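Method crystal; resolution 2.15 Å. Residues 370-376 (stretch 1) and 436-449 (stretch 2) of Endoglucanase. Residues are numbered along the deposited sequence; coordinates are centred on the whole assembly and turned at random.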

ATOM      1  N   ALA A 370       2.092  20.247   1.388  1.00 38.26           N
ATOM      2  CA  ALA A 370       1.063  19.912   0.395  1.00 37.70           C
ATOM      3  C   ALA A 370       0.268  18.676   0.841  1.00 37.61           C
ATOM      4  O   ALA A 370       0.813  17.784   1.518  1.00 34.09           O
ATOM      5  N   TYR A 371      -1.034  18.684   0.535  1.00 34.02           N
ATOM      6  CA  TYR A 371      -1.912  17.565   0.824  1.00 35.06           C
ATOM      7  C   TYR A 371      -1.887  16.590  -0.349  1.00 35.27           C
ATOM      8  O   TYR A 371      -2.255  16.931  -1.475  1.00 36.17           O
ATOM      9  N   ALA A 372      -1.428  15.379  -0.101  1.00 34.85           N
ATOM     10  CA  ALA A 372      -1.220  14.458  -1.217  1.00 35.23           C
ATOM     11  C   ALA A 372      -1.406  13.043  -0.706  1.00 31.64           C
ATOM     12  O   ALA A 372      -1.432  12.833   0.512  1.00 34.59           O
ATOM     13  N   PRO A 373      -1.657  12.088  -1.618  1.00 31.40           N
ATOM     14  CA  PRO A 373      -1.883  10.705  -1.169  1.00 31.19           C
ATOM     15  C   PRO A 373      -0.625  10.286  -0.387  1.00 33.62           C
ATOM     16  O   PRO A 373       0.465  10.767  -0.685  1.00 32.38           O
ATOM     17  N   VAL A 374      -0.800   9.529   0.682  1.00 31.75           N
ATOM     18  CA  VAL A 374       0.323   9.127   1.537  1.00 31.05           C
ATOM     19  C   VAL A 374       1.356   8.365   0.731  1.00 32.22           C
ATOM     20  O   VAL A 374       1.006   7.449  -0.046  1.00 29.55           O
ATOM     21  N   SER A 375       2.604   8.834   0.806  1.00 32.00           N
ATOM     22  CA  SER A 375       3.732   8.177   0.120  1.00 31.75           C
ATOM     23  C   SER A 375       5.007   8.316   0.976  1.00 31.43           C
ATOM     24  O   SER A 375       5.023   9.086   1.919  1.00 31.10           O
ATOM     25  N   TRP A 376       6.055   7.557   0.649  1.00 31.96           N
ATOM     26  CA  TRP A 376       7.357   7.690   1.322  1.00 31.44           C
ATOM     27  C   TRP A 376       8.046   9.036   1.094  1.00 32.20           C
ATOM     28  O   TRP A 376       8.932   9.424   1.864  1.00 34.10           O
ATOM     29  N   ASN A 436      -0.294   1.202  -8.872  1.00 31.19           N
ATOM     30  CA  ASN A 436      -1.265   0.517  -8.034  1.00 32.64           C
ATOM     31  C   ASN A 436      -1.338   1.081  -6.618  1.00 33.75           C
ATOM     32  O   ASN A 436      -2.415   1.293  -6.061  1.00 34.49           O
ATOM     33  N   LYS A 437      -0.183   1.338  -6.033  1.00 33.95           N
ATOM     34  CA  LYS A 437      -0.136   1.870  -4.685  1.00 33.19           C
ATOM     35  C   LYS A 437      -0.800   3.257  -4.642  1.00 33.18           C
ATOM     36  O   LYS A 437      -1.591   3.575  -3.738  1.00 30.70           O
ATOM     37  N   GLU A 438      -0.460   4.076  -5.624  1.00 32.66           N
ATOM     38  CA  GLU A 438      -1.024   5.416  -5.789  1.00 33.23           C
ATOM     39  C   GLU A 438      -2.559   5.402  -5.926  1.00 32.24           C
ATOM     40  O   GLU A 438      -3.247   6.225  -5.305  1.00 33.30           O
ATOM     41  N   ALA A 439      -3.090   4.427  -6.668  1.00 30.89           N
ATOM     42  CA  ALA A 439      -4.545   4.228  -6.756  1.00 30.47           C
ATOM     43  C   ALA A 439      -5.115   3.999  -5.367  1.00 31.71           C
ATOM     44  O   ALA A 439      -6.128   4.605  -4.985  1.00 31.64           O
ATOM     45  N   LEU A 440      -4.531   3.050  -4.651  1.00 28.76           N
ATOM     46  CA  LEU A 440      -5.100   2.659  -3.376  1.00 29.66           C
ATOM     47  C   LEU A 440      -4.922   3.773  -2.348  1.00 29.20           C
ATOM     48  O   LEU A 440      -5.800   3.997  -1.506  1.00 32.17           O
ATOM     49  N   ALA A 441      -3.794   4.477  -2.413  1.00 28.64           N
ATOM     50  CA  ALA A 441      -3.530   5.610  -1.523  1.00 27.82           C
ATOM     51  C   ALA A 441      -4.539   6.734  -1.786  1.00 30.39           C
ATOM     52  O   ALA A 441      -4.897   7.460  -0.863  1.00 29.71           O
ATOM     53  N   LYS A 442      -4.923   6.924  -3.047  1.00 28.79           N
ATOM     54  CA  LYS A 442      -6.005   7.853  -3.383  1.00 31.79           C
ATOM     55  C   LYS A 442      -7.369   7.359  -2.904  1.00 32.76           C
ATOM     56  O   LYS A 442      -8.218   8.159  -2.513  1.00 33.52           O
ATOM     57  N   GLY A 443      -7.560   6.041  -2.920  1.00 32.42           N
ATOM     58  CA  GLY A 443      -8.673   5.415  -2.237  1.00 30.63           C
ATOM     59  C   GLY A 443      -8.720   5.808  -0.774  1.00 31.86           C
ATOM     60  O   GLY A 443      -9.782   6.140  -0.229  1.00 29.50           O
ATOM     61  N   MET A 444      -7.553   5.777  -0.146  1.00 31.30           N
ATOM     62  CA  MET A 444      -7.401   6.205   1.244  1.00 31.23           C
ATOM     63  C   MET A 444      -7.809   7.674   1.457  1.00 29.85           C
ATOM     64  O   MET A 444      -8.474   7.962   2.416  1.00 30.81           O
ATOM     65  N   LEU A 445      -7.447   8.590   0.564  1.00 30.76           N
ATOM     66  CA  LEU A 445      -7.904   9.977   0.734  1.00 31.63           C
ATOM     67  C   LEU A 445      -9.421  10.130   0.608  1.00 32.68           C
ATOM     68  O   LEU A 445     -10.030  10.901   1.365  1.00 32.27           O
ATOM     69  N   LEU A 446     -10.036   9.371  -0.299  1.00 31.48           N
ATOM     70  CA  LEU A 446     -11.507   9.307  -0.373  1.00 33.70           C
ATOM     71  C   LEU A 446     -12.104   8.828   0.947  1.00 33.59           C
ATOM     72  O   LEU A 446     -13.004   9.470   1.486  1.00 35.94           O
ATOM     73  N   LEU A 447     -11.523   7.784   1.530  1.00 32.11           N
ATOM     74  CA  LEU A 447     -12.013   7.296   2.786  1.00 32.23           C
ATOM     75  C   LEU A 447     -11.774   8.267   3.934  1.00 32.42           C
ATOM     76  O   LEU A 447     -12.537   8.267   4.890  1.00 36.54           O
ATOM     77  N   PHE A 448     -10.697   9.045   3.896  1.00 31.89           N
ATOM     78  CA  PHE A 448     -10.482  10.034   4.969  1.00 32.98           C
ATOM     79  C   PHE A 448     -11.638  11.060   4.956  1.00 32.74           C
ATOM     80  O   PHE A 448     -12.173  11.415   6.004  1.00 32.17           O
ATOM     81  N   ALA A 449     -11.958  11.559   3.769  1.00 29.74           N
ATOM     82  CA  ALA A 449     -13.010  12.547   3.572  1.00 34.73           C
ATOM     83  C   ALA A 449     -14.374  11.957   3.937  1.00 33.72           C
ATOM     84  O   ALA A 449     -15.111  12.526   4.738  1.00 36.49           O
TER

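An irregular segment can pack on a helix through apolar shape, with waters linking polar groups across the contact, and this endoglucanase offers a compact example. Residues 436-449 form helix, and Ala-441, Met-444, Leu-445 and Phe-448 direct their CA-to-CB bonds toward the extended loop 370-376. The small side chain of Ala-441 leaves a hollow where the chains draw closest, 5.4 Å between the CA atoms of Pro-373 and Ala-441. The proline ring fills it: its CB lies 3.9 Å from Ala-441 CB, while its CG rests 3.7 Å from Lys-442 CG and 3.7 Å from Leu-445 CD1. Leu-445 (chi1 m, chi2 t) is the reciprocal bump, its CD1 meeting Pro-373 and its CD2 lying 3.6 Å from Tyr-371 OH. Tyr-371 starts sideways, but its t rotamer brings the phenol to the helix, where Tyr-371 OH also lies at the edge of the Phe-448 ring, 3.8 Å from Phe-448 CD2. Val-374, also t, sets CG2 4.1 Å from Met-444 SD.

No direct hydrogen bond crosses the interface; waters bridge instead. One accepts from Tyr-371 OH and donates to Leu-445 O; another accepts from Val-374 N and donates to Ala-441 O. Lys-437 curls its chain so that NZ donates to two waters, which reach Val-374 O and Trp-376 N.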

ATOM      1  CB  ALA A 370       1.688  19.679  -1.003  1.00 39.49           C
ATOM      2  CB  TYR A 371      -3.365  18.029   1.087  1.00 33.68           C
ATOM      3  CG  TYR A 371      -4.244  16.926   1.664  1.00 32.18           C
ATOM      4  CD1 TYR A 371      -4.155  16.568   2.991  1.00 30.22           C
ATOM      5  CD2 TYR A 371      -5.092  16.186   0.848  1.00 32.38           C
ATOM      6  CE1 TYR A 371      -4.940  15.560   3.522  1.00 28.78           C
ATOM      7  CE2 TYR A 371      -5.831  15.151   1.346  1.00 30.45           C
ATOM      8  CZ  TYR A 371      -5.796  14.876   2.699  1.00 32.09           C
ATOM      9  OH  TYR A 371      -6.563  13.854   3.206  1.00 31.19           O
ATOM     10  CB  ALA A 372       0.166  14.659  -1.815  1.00 34.53           C
ATOM     11  CB  PRO A 373      -1.972   9.916  -2.480  1.00 31.37           C
ATOM     12  CG  PRO A 373      -2.363  10.941  -3.538  1.00 32.04           C
ATOM     13  CD  PRO A 373      -1.887  12.278  -3.066  1.00 30.37           C
ATOM     14  CB  VAL A 374      -0.190   8.247   2.690  1.00 32.05           C
ATOM     15  CG1 VAL A 374       0.973   7.533   3.388  1.00 29.53           C
ATOM     16  CG2 VAL A 374      -1.018   9.114   3.652  1.00 28.22           C
ATOM     17  CB  SER A 375       3.964   8.847  -1.256  1.00 32.70           C
ATOM     18  OG  SER A 375       4.618  10.093  -1.080  1.00 34.61           O
ATOM     19  CB  TRP A 376       8.298   6.534   0.950  1.00 31.15           C
ATOM     20  CG  TRP A 376       8.678   6.458  -0.515  1.00 29.41           C
ATOM     21  CD1 TRP A 376       8.148   5.607  -1.458  1.00 34.08           C
ATOM     22  CD2 TRP A 376       9.734   7.171  -1.179  1.00 27.64           C
ATOM     23  NE1 TRP A 376       8.730   5.835  -2.685  1.00 31.42           N
ATOM     24  CE2 TRP A 376       9.711   6.780  -2.543  1.00 29.93           C
ATOM     25  CE3 TRP A 376      10.633   8.160  -0.778  1.00 32.09           C
ATOM     26  CZ2 TRP A 376      10.604   7.291  -3.495  1.00 34.32           C
ATOM     27  CZ3 TRP A 376      11.533   8.681  -1.731  1.00 32.59           C
ATOM     28  CH2 TRP A 376      11.509   8.236  -3.073  1.00 37.11           C
ATOM     29  CB  ASN A 436      -0.948  -0.969  -7.981  1.00 32.01           C
ATOM     30  CG  ASN A 436      -1.289  -1.675  -9.280  1.00 36.46           C
ATOM     31  OD1 ASN A 436      -1.919  -1.092 -10.162  1.00 36.82           O
ATOM     32  ND2 ASN A 436      -0.877  -2.927  -9.404  1.00 38.47           N
ATOM     33  CB  LYS A 437       1.320   1.939  -4.212  1.00 34.51           C
ATOM     34  CG  LYS A 437       1.506   2.548  -2.810  1.00 34.61           C
ATOM     35  CD  LYS A 437       1.635   4.039  -2.897  1.00 32.84           C
ATOM     36  CE  LYS A 437       2.907   4.435  -3.681  1.00 34.20           C
ATOM     37  NZ  LYS A 437       3.485   5.729  -3.120  1.00 38.07           N
ATOM     38  CB  GLU A 438      -0.363   6.115  -7.003  1.00 34.72           C
ATOM     39  CG  GLU A 438      -0.923   7.492  -7.314  1.00 38.27           C
ATOM     40  CD  GLU A 438      -0.225   8.190  -8.487  1.00 45.24           C
ATOM     41  OE1 GLU A 438       0.971   7.911  -8.757  1.00 46.31           O
ATOM     42  OE2 GLU A 438      -0.862   9.077  -9.091  1.00 46.60           O
ATOM     43  CB  ALA A 439      -4.876   3.046  -7.637  1.00 30.77           C
ATOM     44  CB  LEU A 440      -4.495   1.346  -2.897  1.00 27.78           C
ATOM     45  CG  LEU A 440      -5.062   0.075  -3.543  1.00 31.37           C
ATOM     46  CD1 LEU A 440      -4.075  -1.077  -3.296  1.00 27.97           C
ATOM     47  CD2 LEU A 440      -6.448  -0.289  -2.957  1.00 29.00           C
ATOM     48  CB  ALA A 441      -2.104   6.135  -1.726  1.00 28.18           C
ATOM     49  CB  LYS A 442      -6.056   8.146  -4.887  1.00 31.60           C
ATOM     50  CG  LYS A 442      -4.934   9.032  -5.385  1.00 30.30           C
ATOM     51  CD  LYS A 442      -4.949   9.128  -6.943  1.00 30.29           C
ATOM     52  CE  LYS A 442      -4.036  10.288  -7.414  1.00 36.54           C
ATOM     53  NZ  LYS A 442      -4.072  10.480  -8.913  1.00 39.45           N
ATOM     54  CB  MET A 444      -5.965   5.962   1.745  1.00 28.75           C
ATOM     55  CG  MET A 444      -5.777   6.209   3.253  1.00 33.09           C
ATOM     56  SD  MET A 444      -4.022   6.298   3.700  1.00 32.91           S
ATOM     57  CE  MET A 444      -3.477   4.637   3.331  1.00 32.42           C
ATOM     58  CB  LEU A 445      -7.188  10.972  -0.189  1.00 32.93           C
ATOM     59  CG  LEU A 445      -5.655  10.956  -0.211  1.00 33.05           C
ATOM     60  CD1 LEU A 445      -5.159  11.908  -1.282  1.00 35.54           C
ATOM     61  CD2 LEU A 445      -5.047  11.265   1.153  1.00 29.45           C
ATOM     62  CB  LEU A 446     -11.976   8.384  -1.501  1.00 32.57           C
ATOM     63  CG  LEU A 446     -11.596   8.856  -2.905  1.00 35.01           C
ATOM     64  CD1 LEU A 446     -11.670   7.693  -3.896  1.00 32.56           C
ATOM     65  CD2 LEU A 446     -12.510   9.998  -3.349  1.00 34.80           C
ATOM     66  CB  LEU A 447     -11.447   5.913   3.117  1.00 32.13           C
ATOM     67  CG  LEU A 447     -11.910   4.769   2.207  1.00 33.82           C
ATOM     68  CD1 LEU A 447     -11.167   3.472   2.535  1.00 30.78           C
ATOM     69  CD2 LEU A 447     -13.425   4.574   2.249  1.00 35.02           C
ATOM     70  CB  PHE A 448      -9.166  10.786   4.795  1.00 32.35           C
ATOM     71  CG  PHE A 448      -7.930  10.006   5.229  1.00 35.36           C
ATOM     72  CD1 PHE A 448      -8.034   8.855   6.003  1.00 37.24           C
ATOM     73  CD2 PHE A 448      -6.667  10.454   4.880  1.00 36.74           C
ATOM     74  CE1 PHE A 448      -6.890   8.153   6.405  1.00 37.84           C
ATOM     75  CE2 PHE A 448      -5.508   9.777   5.313  1.00 38.00           C
ATOM     76  CZ  PHE A 448      -5.629   8.626   6.069  1.00 37.73           C
ATOM     77  CB  ALA A 449     -13.002  13.058   2.094  1.00 30.86           C
TER
HETATM   78  O   HOH W   1      -8.758  13.158   1.551  1.00 33.26           O
HETATM   79  O   HOH W   2      -3.359   8.244   1.169  1.00 29.46           O
HETATM   80  O   HOH W   3       1.356   7.178  -2.796  1.00 47.27           O
HETATM   81  O   HOH W   4       4.628   5.101  -0.687  1.00 28.78           O